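Local coordinates for protein geranylgeranyl pyrophosphate synthase (Corynebacterium glutamicum, PDB 3LMD) that probably builds long-chain prenyl diphosphates with the help of magnesium, as a member of the FPP/GGPP synthase family of isoprenoid biosynthesis, at residues G170-G175 with T200-A205; P79-L84 with K226-A231; R284-G289 with D294-H299. One frame throughout, in Å; residues are numbered along the deposited sequence.

In the fold
All three contacts join helices of an all-helical prenyl synthase fold. Contacts 1 and 2 are neighbours, with centres about 13 Å apart; contact 2 is buried, contact 1 partly so. They touch directly. Helix 188-214, which carries one side of contact 1, also packs against both segments of contact 2: I204 and A205 on helix 219-246, and the backbone of I204 on F81. In contact 1 the side chain of L172 is about 8 Å from that of D115, part of one calcium site (no ion bound in this chain). Contact 3 stands apart at the surface, its centre about 31 Å from that of contact 1 and about 38 Å from that of contact 2. It lies beside E302 of the other calcium site.

Contact 1 of 3, residues G170-G175 with T200-A205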
ATOM      1  N   GLY A 170       2.725   6.956   6.515  1.00 24.74           N
ATOM      2  CA  GLY A 170       3.361   6.214   7.632  1.00 26.40           C
ATOM      3  C   GLY A 170       2.622   6.437   8.964  1.00 26.22           C
ATOM      4  O   GLY A 170       2.377   5.502   9.726  1.00 22.63           O
ATOM      5  N   GLU A 171       2.263   7.677   9.238  1.00 23.12           N
ATOM      6  CA  GLU A 171       1.419   7.980  10.420  1.00 28.03           C
ATOM      7  C   GLU A 171       0.060   7.323  10.407  1.00 32.14           C
ATOM      8  O   GLU A 171      -0.378   6.808  11.450  1.00 27.87           O
ATOM      9  CB  GLU A 171       1.229   9.491  10.622  1.00 26.11           C
ATOM     10  CG  GLU A 171       2.504  10.166  11.073  1.00 38.86           C
ATOM     11  CD  GLU A 171       2.973   9.609  12.399  1.00 51.16           C
ATOM     12  OE1 GLU A 171       2.295   9.887  13.408  1.00 46.99           O
ATOM     13  OE2 GLU A 171       3.995   8.878  12.432  1.00 64.58           O
ATOM     14  N   LEU A 172      -0.625   7.363   9.258  1.00 27.53           N
ATOM     15  CA  LEU A 172      -1.947   6.750   9.154  1.00 27.55           C
ATOM     16  C   LEU A 172      -1.838   5.277   9.438  1.00 28.08           C
ATOM     17  O   LEU A 172      -2.687   4.717  10.117  1.00 26.44           O
ATOM     18  CB  LEU A 172      -2.559   6.892   7.738  1.00 30.84           C
ATOM     19  CG  LEU A 172      -3.192   8.180   7.218  1.00 36.35           C
ATOM     20  CD1 LEU A 172      -3.420   8.092   5.718  1.00 36.26           C
ATOM     21  CD2 LEU A 172      -4.504   8.452   7.884  1.00 32.94           C
ATOM     22  N   VAL A 173      -0.810   4.637   8.879  1.00 21.89           N
ATOM     23  CA  VAL A 173      -0.639   3.201   9.059  1.00 25.13           C
ATOM     24  C   VAL A 173      -0.296   2.927  10.537  1.00 26.85           C
ATOM     25  O   VAL A 173      -0.761   1.953  11.128  1.00 25.99           O
ATOM     26  CB  VAL A 173       0.475   2.627   8.151  1.00 24.70           C
ATOM     27  CG1 VAL A 173       0.743   1.169   8.534  1.00 25.08           C
ATOM     28  CG2 VAL A 173       0.027   2.691   6.657  1.00 25.14           C
ATOM     29  N   THR A 174       0.501   3.813  11.122  1.00 24.30           N
ATOM     30  CA  THR A 174       0.894   3.668  12.534  1.00 24.70           C
ATOM     31  C   THR A 174      -0.373   3.752  13.400  1.00 25.72           C
ATOM     32  O   THR A 174      -0.543   2.962  14.320  1.00 22.48           O
ATOM     33  CB  THR A 174       1.942   4.723  12.954  1.00 28.37           C
ATOM     34  OG1 THR A 174       3.128   4.526  12.178  1.00 24.91           O
ATOM     35  CG2 THR A 174       2.291   4.647  14.474  1.00 24.37           C
ATOM     36  N   GLY A 175      -1.265   4.693  13.095  1.00 23.67           N
ATOM     37  CA  GLY A 175      -2.527   4.822  13.848  1.00 22.39           C
ATOM     38  C   GLY A 175      -3.386   3.579  13.765  1.00 24.48           C
ATOM     39  O   GLY A 175      -3.960   3.139  14.773  1.00 26.34           O
ATOM     40  N   THR A 200      -6.756   9.892  11.874  1.00 30.31           N
ATOM     41  CA  THR A 200      -7.674  10.902  11.302  1.00 29.39           C
ATOM     42  C   THR A 200      -7.057  12.300  11.108  1.00 33.02           C
ATOM     43  O   THR A 200      -7.211  12.920  10.044  1.00 31.73           O
ATOM     44  CB  THR A 200      -8.929  11.097  12.190  1.00 36.39           C
ATOM     45  OG1 THR A 200      -9.637   9.855  12.314  1.00 41.64           O
ATOM     46  CG2 THR A 200      -9.865  12.148  11.588  1.00 37.46           C
ATOM     47  N   GLY A 201      -6.399  12.818  12.141  1.00 25.28           N
ATOM     48  CA  GLY A 201      -5.903  14.205  12.069  1.00 26.65           C
ATOM     49  C   GLY A 201      -4.874  14.403  10.968  1.00 30.59           C
ATOM     50  O   GLY A 201      -4.893  15.439  10.264  1.00 27.30           O
ATOM     51  N   VAL A 202      -3.948  13.440  10.807  1.00 24.92           N
ATOM     52  CA  VAL A 202      -2.774  13.740   9.969  1.00 24.16           C
ATOM     53  C   VAL A 202      -3.173  13.920   8.509  1.00 25.99           C
ATOM     54  O   VAL A 202      -2.516  14.656   7.766  1.00 23.83           O
ATOM     55  CB  VAL A 202      -1.602  12.682  10.009  1.00 30.58           C
ATOM     56  CG1 VAL A 202      -0.866  12.710  11.342  1.00 39.22           C
ATOM     57  CG2 VAL A 202      -2.112  11.270   9.614  1.00 32.41           C
ATOM     58  N   LEU A 203      -4.224  13.244   8.078  1.00 24.36           N
ATOM     59  CA  LEU A 203      -4.589  13.344   6.664  1.00 29.30           C
ATOM     60  C   LEU A 203      -5.358  14.637   6.367  1.00 27.71           C
ATOM     61  O   LEU A 203      -5.249  15.199   5.271  1.00 30.02           O
ATOM     62  CB  LEU A 203      -5.396  12.133   6.219  1.00 29.84           C
ATOM     63  CG  LEU A 203      -5.679  11.975   4.721  1.00 26.12           C
ATOM     64  CD1 LEU A 203      -4.409  11.984   3.825  1.00 25.81           C
ATOM     65  CD2 LEU A 203      -6.427  10.605   4.576  1.00 24.19           C
ATOM     66  N   ILE A 204      -6.131  15.110   7.334  1.00 26.75           N
ATOM     67  CA  ILE A 204      -6.793  16.411   7.167  1.00 27.06           C
ATOM     68  C   ILE A 204      -5.729  17.512   7.196  1.00 26.86           C
ATOM     69  O   ILE A 204      -5.754  18.428   6.370  1.00 27.16           O
ATOM     70  CB  ILE A 204      -7.877  16.613   8.249  1.00 26.05           C
ATOM     71  CG1 ILE A 204      -8.957  15.534   8.087  1.00 30.63           C
ATOM     72  CG2 ILE A 204      -8.530  17.989   8.147  1.00 28.14           C
ATOM     73  CD1 ILE A 204      -9.917  15.493   9.270  1.00 31.50           C
ATOM     74  N   ALA A 205      -4.775  17.402   8.120  1.00 26.31           N
ATOM     75  CA  ALA A 205      -3.619  18.295   8.165  1.00 25.43           C
ATOM     76  C   ALA A 205      -2.902  18.290   6.818  1.00 28.96           C
ATOM     77  O   ALA A 205      -2.500  19.344   6.320  1.00 27.19           O
ATOM     78  CB  ALA A 205      -2.634  17.896   9.301  1.00 25.39           C
TER
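L172 holds CG anti to its carbonyl carbon (chi1 -78°), and this sends the leucine branch across to V202 and L203. The two segments are turns of helices 159-181 and 188-214 in the all-helical prenyl synthase fold. They run nearly antiparallel, with an angle of 162° between their directions and axes 8.9 Å apart at closest approach. The L172 and V202 side chains lie alongside each other, pointing opposite ways, and CG of L172 comes 4.1 Å from CG2 of V202. V202 itself points at the other helix. Its two methyls straddle CB of E171, with CG1 and CG2 each 3.9 Å from that atom. The E171 chain then bends at chi2 (-61°). Beyond L172 the packing continues into helix 95-118, which carries the calcium ligand D115; there L172 rests on T107 and T111, and L203 on V104 and H108. V173 and T174 face the second subunit and pack on D144 and E59 of that chain. T174 also turns its hydroxyl back to its own helix, where OG1 gives a 2.7 Å hydrogen bond to O of G170 from above the carbonyl plane. The backbone N of T174 grips the same oxygen from the opposite face of that plane. L172 ends in a fork against L203: CD1 lies 4.1 Å from L203 CD2, and CD2 lies 4.1 Å from L203 CB.

Contact 2 of 3, residues P79-L84 with K226-A231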
ATOM      1  N   PRO A  79     -10.704  16.772   0.206  1.00 26.82           N
ATOM      2  CA  PRO A  79     -10.342  17.622  -0.939  1.00 27.80           C
ATOM      3  C   PRO A  79     -10.921  19.032  -0.821  1.00 27.39           C
ATOM      4  O   PRO A  79     -10.261  19.985  -1.225  1.00 29.81           O
ATOM      5  CB  PRO A  79     -10.903  16.873  -2.164  1.00 31.18           C
ATOM      6  CG  PRO A  79     -11.670  15.663  -1.625  1.00 29.89           C
ATOM      7  CD  PRO A  79     -11.312  15.470  -0.187  1.00 26.12           C
ATOM      8  N   MET A  80     -12.117  19.175  -0.255  1.00 24.64           N
ATOM      9  CA  MET A  80     -12.695  20.514  -0.074  1.00 30.29           C
ATOM     10  C   MET A  80     -11.781  21.376   0.789  1.00 32.48           C
ATOM     11  O   MET A  80     -11.551  22.549   0.500  1.00 26.37           O
ATOM     12  CB  MET A  80     -14.097  20.439   0.589  1.00 27.12           C
ATOM     13  CG  MET A  80     -14.797  21.819   0.668  1.00 41.16           C
ATOM     14  SD  MET A  80     -16.267  21.923   1.777  1.00 41.87           S
ATOM     15  CE  MET A  80     -15.449  22.182   3.358  1.00 40.70           C
ATOM     16  N   PHE A  81     -11.267  20.795   1.872  1.00 27.47           N
ATOM     17  CA  PHE A  81     -10.327  21.513   2.735  1.00 27.29           C
ATOM     18  C   PHE A  81      -9.050  21.897   1.988  1.00 28.31           C
ATOM     19  O   PHE A  81      -8.553  23.009   2.143  1.00 25.73           O
ATOM     20  CB  PHE A  81      -9.998  20.702   4.002  1.00 23.69           C
ATOM     21  CG  PHE A  81      -9.006  21.410   4.920  1.00 27.59           C
ATOM     22  CD1 PHE A  81      -9.171  22.754   5.240  1.00 37.22           C
ATOM     23  CD2 PHE A  81      -7.905  20.751   5.416  1.00 23.38           C
ATOM     24  CE1 PHE A  81      -8.249  23.406   6.075  1.00 37.29           C
ATOM     25  CE2 PHE A  81      -6.997  21.389   6.275  1.00 24.11           C
ATOM     26  CZ  PHE A  81      -7.164  22.701   6.595  1.00 30.30           C
ATOM     27  N   ALA A  82      -8.522  20.995   1.155  1.00 24.87           N
ATOM     28  CA  ALA A  82      -7.331  21.319   0.347  1.00 24.99           C
ATOM     29  C   ALA A  82      -7.610  22.518  -0.605  1.00 22.91           C
ATOM     30  O   ALA A  82      -6.738  23.395  -0.823  1.00 25.98           O
ATOM     31  CB  ALA A  82      -6.901  20.099  -0.498  1.00 25.36           C
ATOM     32  N   LEU A  83      -8.801  22.530  -1.186  1.00 24.02           N
ATOM     33  CA  LEU A  83      -9.184  23.627  -2.097  1.00 28.81           C
ATOM     34  C   LEU A  83      -9.299  24.963  -1.323  1.00 30.52           C
ATOM     35  O   LEU A  83      -8.809  25.994  -1.787  1.00 29.82           O
ATOM     36  CB  LEU A  83     -10.507  23.332  -2.824  1.00 26.29           C
ATOM     37  CG  LEU A  83     -10.592  22.081  -3.735  1.00 29.40           C
ATOM     38  CD1 LEU A  83     -11.956  21.885  -4.372  1.00 28.61           C
ATOM     39  CD2 LEU A  83      -9.517  22.019  -4.800  1.00 30.82           C
ATOM     40  N   LEU A  84      -9.952  24.936  -0.163  1.00 27.81           N
ATOM     41  CA  LEU A  84     -10.021  26.123   0.705  1.00 27.96           C
ATOM     42  C   LEU A  84      -8.647  26.607   1.097  1.00 28.81           C
ATOM     43  O   LEU A  84      -8.350  27.821   1.022  1.00 28.69           O
ATOM     44  CB  LEU A  84     -10.904  25.838   1.940  1.00 25.16           C
ATOM     45  CG  LEU A  84     -12.376  25.572   1.609  1.00 30.42           C
ATOM     46  CD1 LEU A  84     -13.136  25.094   2.844  1.00 28.03           C
ATOM     47  CD2 LEU A  84     -12.982  26.875   1.095  1.00 33.54           C
ATOM     48  N   LYS A 226      -1.967  23.496   7.821  1.00 27.34           N
ATOM     49  CA  LYS A 226      -1.641  22.156   8.261  1.00 29.66           C
ATOM     50  C   LYS A 226      -2.090  21.937   9.728  1.00 31.28           C
ATOM     51  O   LYS A 226      -2.796  20.967  10.051  1.00 29.24           O
ATOM     52  CB  LYS A 226      -0.133  21.943   8.153  1.00 27.06           C
ATOM     53  CG  LYS A 226       0.274  20.542   8.639  1.00 30.88           C
ATOM     54  CD  LYS A 226       1.791  20.256   8.504  1.00 40.42           C
ATOM     55  CE  LYS A 226       2.603  21.085   9.466  1.00 48.74           C
ATOM     56  NZ  LYS A 226       3.790  20.298   9.931  1.00 58.44           N
ATOM     57  N   ASN A 227      -1.683  22.851  10.606  1.00 23.79           N
ATOM     58  CA  ASN A 227      -1.951  22.706  12.045  1.00 26.06           C
ATOM     59  C   ASN A 227      -3.436  22.847  12.326  1.00 24.11           C
ATOM     60  O   ASN A 227      -3.996  22.196  13.228  1.00 28.11           O
ATOM     61  CB  ASN A 227      -1.155  23.753  12.837  1.00 29.34           C
ATOM     62  CG  ASN A 227       0.350  23.463  12.877  1.00 30.78           C
ATOM     63  OD1 ASN A 227       0.816  22.405  12.475  1.00 38.17           O
ATOM     64  ND2 ASN A 227       1.108  24.424  13.370  1.00 33.61           N
ATOM     65  N   PHE A 228      -4.103  23.702  11.551  1.00 24.32           N
ATOM     66  CA  PHE A 228      -5.538  23.863  11.700  1.00 24.56           C
ATOM     67  C   PHE A 228      -6.246  22.552  11.326  1.00 23.66           C
ATOM     68  O   PHE A 228      -7.158  22.108  12.004  1.00 22.51           O
ATOM     69  CB  PHE A 228      -6.058  24.990  10.784  1.00 23.17           C
ATOM     70  CG  PHE A 228      -7.560  25.120  10.803  1.00 27.60           C
ATOM     71  CD1 PHE A 228      -8.191  25.738  11.867  1.00 24.50           C
ATOM     72  CD2 PHE A 228      -8.335  24.606   9.760  1.00 27.54           C
ATOM     73  CE1 PHE A 228      -9.588  25.860  11.905  1.00 31.92           C
ATOM     74  CE2 PHE A 228      -9.703  24.701   9.786  1.00 28.07           C
ATOM     75  CZ  PHE A 228     -10.339  25.355  10.862  1.00 24.22           C
ATOM     76  N   GLY A 229      -5.812  21.933  10.240  1.00 22.08           N
ATOM     77  CA  GLY A 229      -6.418  20.651   9.826  1.00 22.51           C
ATOM     78  C   GLY A 229      -6.203  19.580  10.905  1.00 26.23           C
ATOM     79  O   GLY A 229      -7.108  18.785  11.180  1.00 23.03           O
ATOM     80  N   ALA A 230      -5.023  19.533  11.518  1.00 22.53           N
ATOM     81  CA  ALA A 230      -4.804  18.558  12.606  1.00 26.52           C
ATOM     82  C   ALA A 230      -5.786  18.759  13.761  1.00 24.78           C
ATOM     83  O   ALA A 230      -6.387  17.787  14.277  1.00 25.07           O
ATOM     84  CB  ALA A 230      -3.351  18.612  13.127  1.00 24.05           C
ATOM     85  N   ALA A 231      -5.979  20.017  14.147  1.00 20.61           N
ATOM     86  CA  ALA A 231      -6.844  20.343  15.284  1.00 25.80           C
ATOM     87  C   ALA A 231      -8.302  20.026  14.962  1.00 24.47           C
ATOM     88  O   ALA A 231      -9.032  19.479  15.790  1.00 25.30           O
ATOM     89  CB  ALA A 231      -6.664  21.834  15.676  1.00 23.44           C
TER
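This contact joins helix 77-86 to helix 219-246 in the buried interior of the prenyl synthase helix bundle. F81 carries it from one side, with F228 and G229 on the other. F81 has CG anti to its backbone N (chi1 179°), which extends the ring straight at helix 219-246. Its outer end lands where that helix has no side chain. CE2 of F81 lies 3.7 Å from CA of G229, and CZ of F81 lies 3.9 Å from the same CA. The ring thus rests directly on the glycine backbone. F228 sits next to the glycine and also points toward helix 77-86. Its CD2 is 3.9 Å from CZ of F81 and equally 3.9 Å from CE1 of F81. The two side chains meet at a slant. F81 CZ comes in at the edge of the F228 ring, in its plane, while F228 CD2 approaches the F81 ring obliquely. The contact is apolar, and no hydrogen bond links the two segments. Further helices close round the pair: L340 of helix 335-349 touches both phenylalanines, and A324 and L328 of helix 309-328 pack on F228. F81 also touches I204 of helix 188-214. The result is an aromatic ring packed on the backbone of a buried glycine of the facing helix, inside the all-helical fold of the FPP/GGPP synthase family.

Contact 3 of 3, residues R284-G289 with D294-H299; sequences RDILTG and DETVNH
I286 meets T296 and H299 where two consecutive helices of the prenyl synthase fold, joined by a short loop, pack at the surface. I286 is the last helical residue of helix 278-286, and helix 294-306 begins eight residues later. The isoleucine CB points at that second helix and splits into two branches. The short branch, CG2, is anti to the backbone N and reaches CG2 of T296 at 3.9 Å. Here the I286 and T296 side chains run side by side but oppositely directed. The long branch starts at CG1, anti to the carbonyl carbon (chi1 -60°), and stays extended (chi2 172°). It carries CD1 to the imidazole of H299, 3.6 Å from CD2 and 4.1 Å from NE2. The isoleucine side chain is roughly perpendicular to that of H299, and CD1 meets the ring obliquely. Just after I286 the chain leaves the helix through an inverse gamma turn centred on L287. V300 and L303, further along helix 294-306, also pack on I286, and H299 lies close to E302, a calcium ligand in a structure of this protein. The polar groups of both partners are held by neighbours. T296 OG1 hydrogen-bonds D293 OD2, and H299 NE2 is tied back to helix 278-286 through a hydrogen bond with E282 OE2.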
ATOM      1  N   ARG A 284     -16.141   1.289  36.396  1.00 33.99           N
ATOM      2  CA  ARG A 284     -14.943   0.438  36.392  1.00 35.13           C
ATOM      3  C   ARG A 284     -15.329  -1.035  36.606  1.00 42.86           C
ATOM      4  O   ARG A 284     -14.789  -1.926  35.956  1.00 43.44           O
ATOM      5  CB  ARG A 284     -13.901   0.878  37.425  1.00 33.86           C
ATOM      6  CG  ARG A 284     -13.137   2.185  37.076  1.00 27.42           C
ATOM      7  CD  ARG A 284     -11.988   2.520  38.051  1.00 35.23           C
ATOM      8  NE  ARG A 284     -12.451   2.901  39.404  1.00 32.08           N
ATOM      9  CZ  ARG A 284     -12.880   4.113  39.755  1.00 38.66           C
ATOM     10  NH1 ARG A 284     -13.270   4.342  41.001  1.00 34.47           N
ATOM     11  NH2 ARG A 284     -12.923   5.100  38.868  1.00 27.92           N
ATOM     12  N   ASP A 285     -16.262  -1.276  37.517  1.00 40.15           N
ATOM     13  CA  ASP A 285     -16.789  -2.615  37.742  1.00 47.17           C
ATOM     14  C   ASP A 285     -17.443  -3.208  36.493  1.00 48.51           C
ATOM     15  O   ASP A 285     -17.226  -4.368  36.159  1.00 46.15           O
ATOM     16  CB  ASP A 285     -17.808  -2.589  38.873  1.00 47.18           C
ATOM     17  CG  ASP A 285     -18.193  -3.977  39.333  1.00 63.67           C
ATOM     18  OD1 ASP A 285     -17.278  -4.793  39.580  1.00 57.14           O
ATOM     19  OD2 ASP A 285     -19.409  -4.248  39.446  1.00 63.10           O
ATOM     20  N   ILE A 286     -18.260  -2.419  35.809  1.00 43.29           N
ATOM     21  CA  ILE A 286     -18.997  -2.928  34.670  1.00 44.73           C
ATOM     22  C   ILE A 286     -18.189  -3.052  33.373  1.00 52.39           C
ATOM     23  O   ILE A 286     -18.325  -4.045  32.655  1.00 51.60           O
ATOM     24  CB  ILE A 286     -20.260  -2.104  34.402  1.00 42.28           C
ATOM     25  CG1 ILE A 286     -21.181  -2.150  35.632  1.00 49.38           C
ATOM     26  CG2 ILE A 286     -20.964  -2.611  33.132  1.00 40.76           C
ATOM     27  CD1 ILE A 286     -22.407  -1.202  35.563  1.00 42.12           C
ATOM     28  N   LEU A 287     -17.351  -2.057  33.079  1.00 46.12           N
ATOM     29  CA  LEU A 287     -16.741  -1.912  31.745  1.00 52.93           C
ATOM     30  C   LEU A 287     -15.410  -2.627  31.609  1.00 57.41           C
ATOM     31  O   LEU A 287     -14.357  -1.994  31.528  1.00 62.07           O
ATOM     32  CB  LEU A 287     -16.543  -0.439  31.396  1.00 44.09           C
ATOM     33  CG  LEU A 287     -17.829   0.346  31.165  1.00 44.04           C
ATOM     34  CD1 LEU A 287     -17.499   1.793  30.826  1.00 44.22           C
ATOM     35  CD2 LEU A 287     -18.638  -0.283  30.058  1.00 42.69           C
ATOM     36  N   THR A 288     -15.485  -3.930  31.573  1.00 60.50           N
ATOM     37  CA  THR A 288     -14.327  -4.779  31.518  1.00 64.42           C
ATOM     38  C   THR A 288     -14.172  -5.300  30.088  1.00 69.62           C
ATOM     39  O   THR A 288     -13.210  -5.964  29.771  1.00 71.38           O
ATOM     40  CB  THR A 288     -14.533  -5.974  32.402  1.00 58.42           C
ATOM     41  OG1 THR A 288     -15.823  -6.507  32.149  1.00 58.53           O
ATOM     42  CG2 THR A 288     -14.455  -5.580  33.803  1.00 59.14           C
ATOM     43  N   GLY A 289     -15.135  -5.002  29.232  1.00 68.63           N
ATOM     44  CA  GLY A 289     -15.089  -5.492  27.881  1.00 71.57           C
ATOM     45  C   GLY A 289     -16.378  -5.143  27.211  1.00 76.25           C
ATOM     46  O   GLY A 289     -17.110  -4.332  27.720  1.00 73.26           O
ATOM     47  N   ASP A 294     -29.169  -4.852  25.809  1.00 83.64           N
ATOM     48  CA  ASP A 294     -29.591  -3.458  25.881  1.00 83.07           C
ATOM     49  C   ASP A 294     -29.633  -2.969  27.324  1.00 79.83           C
ATOM     50  O   ASP A 294     -29.586  -1.767  27.585  1.00 72.51           O
ATOM     51  CB  ASP A 294     -30.961  -3.279  25.224  1.00 83.43           C
ATOM     52  CG  ASP A 294     -31.055  -3.962  23.875  1.00 86.91           C
ATOM     53  OD1 ASP A 294     -30.123  -4.715  23.522  1.00 85.82           O
ATOM     54  OD2 ASP A 294     -32.061  -3.746  23.166  1.00 89.39           O
ATOM     55  N   GLU A 295     -29.721  -3.909  28.260  1.00 73.30           N
ATOM     56  CA  GLU A 295     -29.971  -3.578  29.653  1.00 70.22           C
ATOM     57  C   GLU A 295     -28.717  -3.000  30.273  1.00 64.66           C
ATOM     58  O   GLU A 295     -28.764  -1.953  30.904  1.00 65.51           O
ATOM     59  CB  GLU A 295     -30.411  -4.815  30.436  1.00 73.99           C
ATOM     60  CG  GLU A 295     -31.288  -4.506  31.641  1.00 81.20           C
ATOM     61  CD  GLU A 295     -32.082  -5.719  32.096  1.00 94.50           C
ATOM     62  OE1 GLU A 295     -31.456  -6.747  32.440  1.00 95.62           O
ATOM     63  OE2 GLU A 295     -33.332  -5.649  32.105  1.00 96.97           O
ATOM     64  N   THR A 296     -27.602  -3.702  30.089  1.00 55.02           N
ATOM     65  CA  THR A 296     -26.318  -3.281  30.607  1.00 54.61           C
ATOM     66  C   THR A 296     -25.825  -2.033  29.860  1.00 56.19           C
ATOM     67  O   THR A 296     -25.312  -1.094  30.471  1.00 49.75           O
ATOM     68  CB  THR A 296     -25.287  -4.414  30.504  1.00 56.37           C
ATOM     69  OG1 THR A 296     -25.779  -5.570  31.192  1.00 63.66           O
ATOM     70  CG2 THR A 296     -23.966  -4.000  31.127  1.00 53.53           C
ATOM     71  N   VAL A 297     -26.001  -2.016  28.542  1.00 52.86           N
ATOM     72  CA  VAL A 297     -25.653  -0.843  27.746  1.00 53.42           C
ATOM     73  C   VAL A 297     -26.419   0.383  28.228  1.00 53.92           C
ATOM     74  O   VAL A 297     -25.824   1.432  28.498  1.00 52.22           O
ATOM     75  CB  VAL A 297     -25.923  -1.064  26.239  1.00 51.41           C
ATOM     76  CG1 VAL A 297     -25.915   0.259  25.492  1.00 46.54           C
ATOM     77  CG2 VAL A 297     -24.898  -2.022  25.660  1.00 53.56           C
ATOM     78  N   ASN A 298     -27.739   0.243  28.333  1.00 47.71           N
ATOM     79  CA  ASN A 298     -28.595   1.303  28.817  1.00 49.00           C
ATOM     80  C   ASN A 298     -28.176   1.806  30.215  1.00 41.95           C
ATOM     81  O   ASN A 298     -28.223   3.001  30.496  1.00 44.38           O
ATOM     82  CB  ASN A 298     -30.047   0.821  28.845  1.00 56.64           C
ATOM     83  CG  ASN A 298     -31.023   1.930  29.167  1.00 73.31           C
ATOM     84  OD1 ASN A 298     -31.066   2.953  28.482  1.00 89.36           O
ATOM     85  ND2 ASN A 298     -31.820   1.735  30.213  1.00 82.03           N
ATOM     86  N   HIS A 299     -27.784   0.887  31.086  1.00 43.94           N
ATOM     87  CA  HIS A 299     -27.421   1.243  32.446  1.00 43.74           C
ATOM     88  C   HIS A 299     -26.106   2.042  32.405  1.00 41.36           C
ATOM     89  O   HIS A 299     -25.971   3.063  33.064  1.00 39.36           O
ATOM     90  CB  HIS A 299     -27.291  -0.018  33.316  1.00 47.65           C
ATOM     91  CG  HIS A 299     -26.904   0.261  34.738  1.00 39.75           C
ATOM     92  ND1 HIS A 299     -27.579   1.168  35.528  1.00 43.39           N
ATOM     93  CD2 HIS A 299     -25.914  -0.247  35.510  1.00 39.40           C
ATOM     94  CE1 HIS A 299     -27.015   1.214  36.725  1.00 42.75           C
ATOM     95  NE2 HIS A 299     -25.999   0.367  36.740  1.00 45.76           N
TER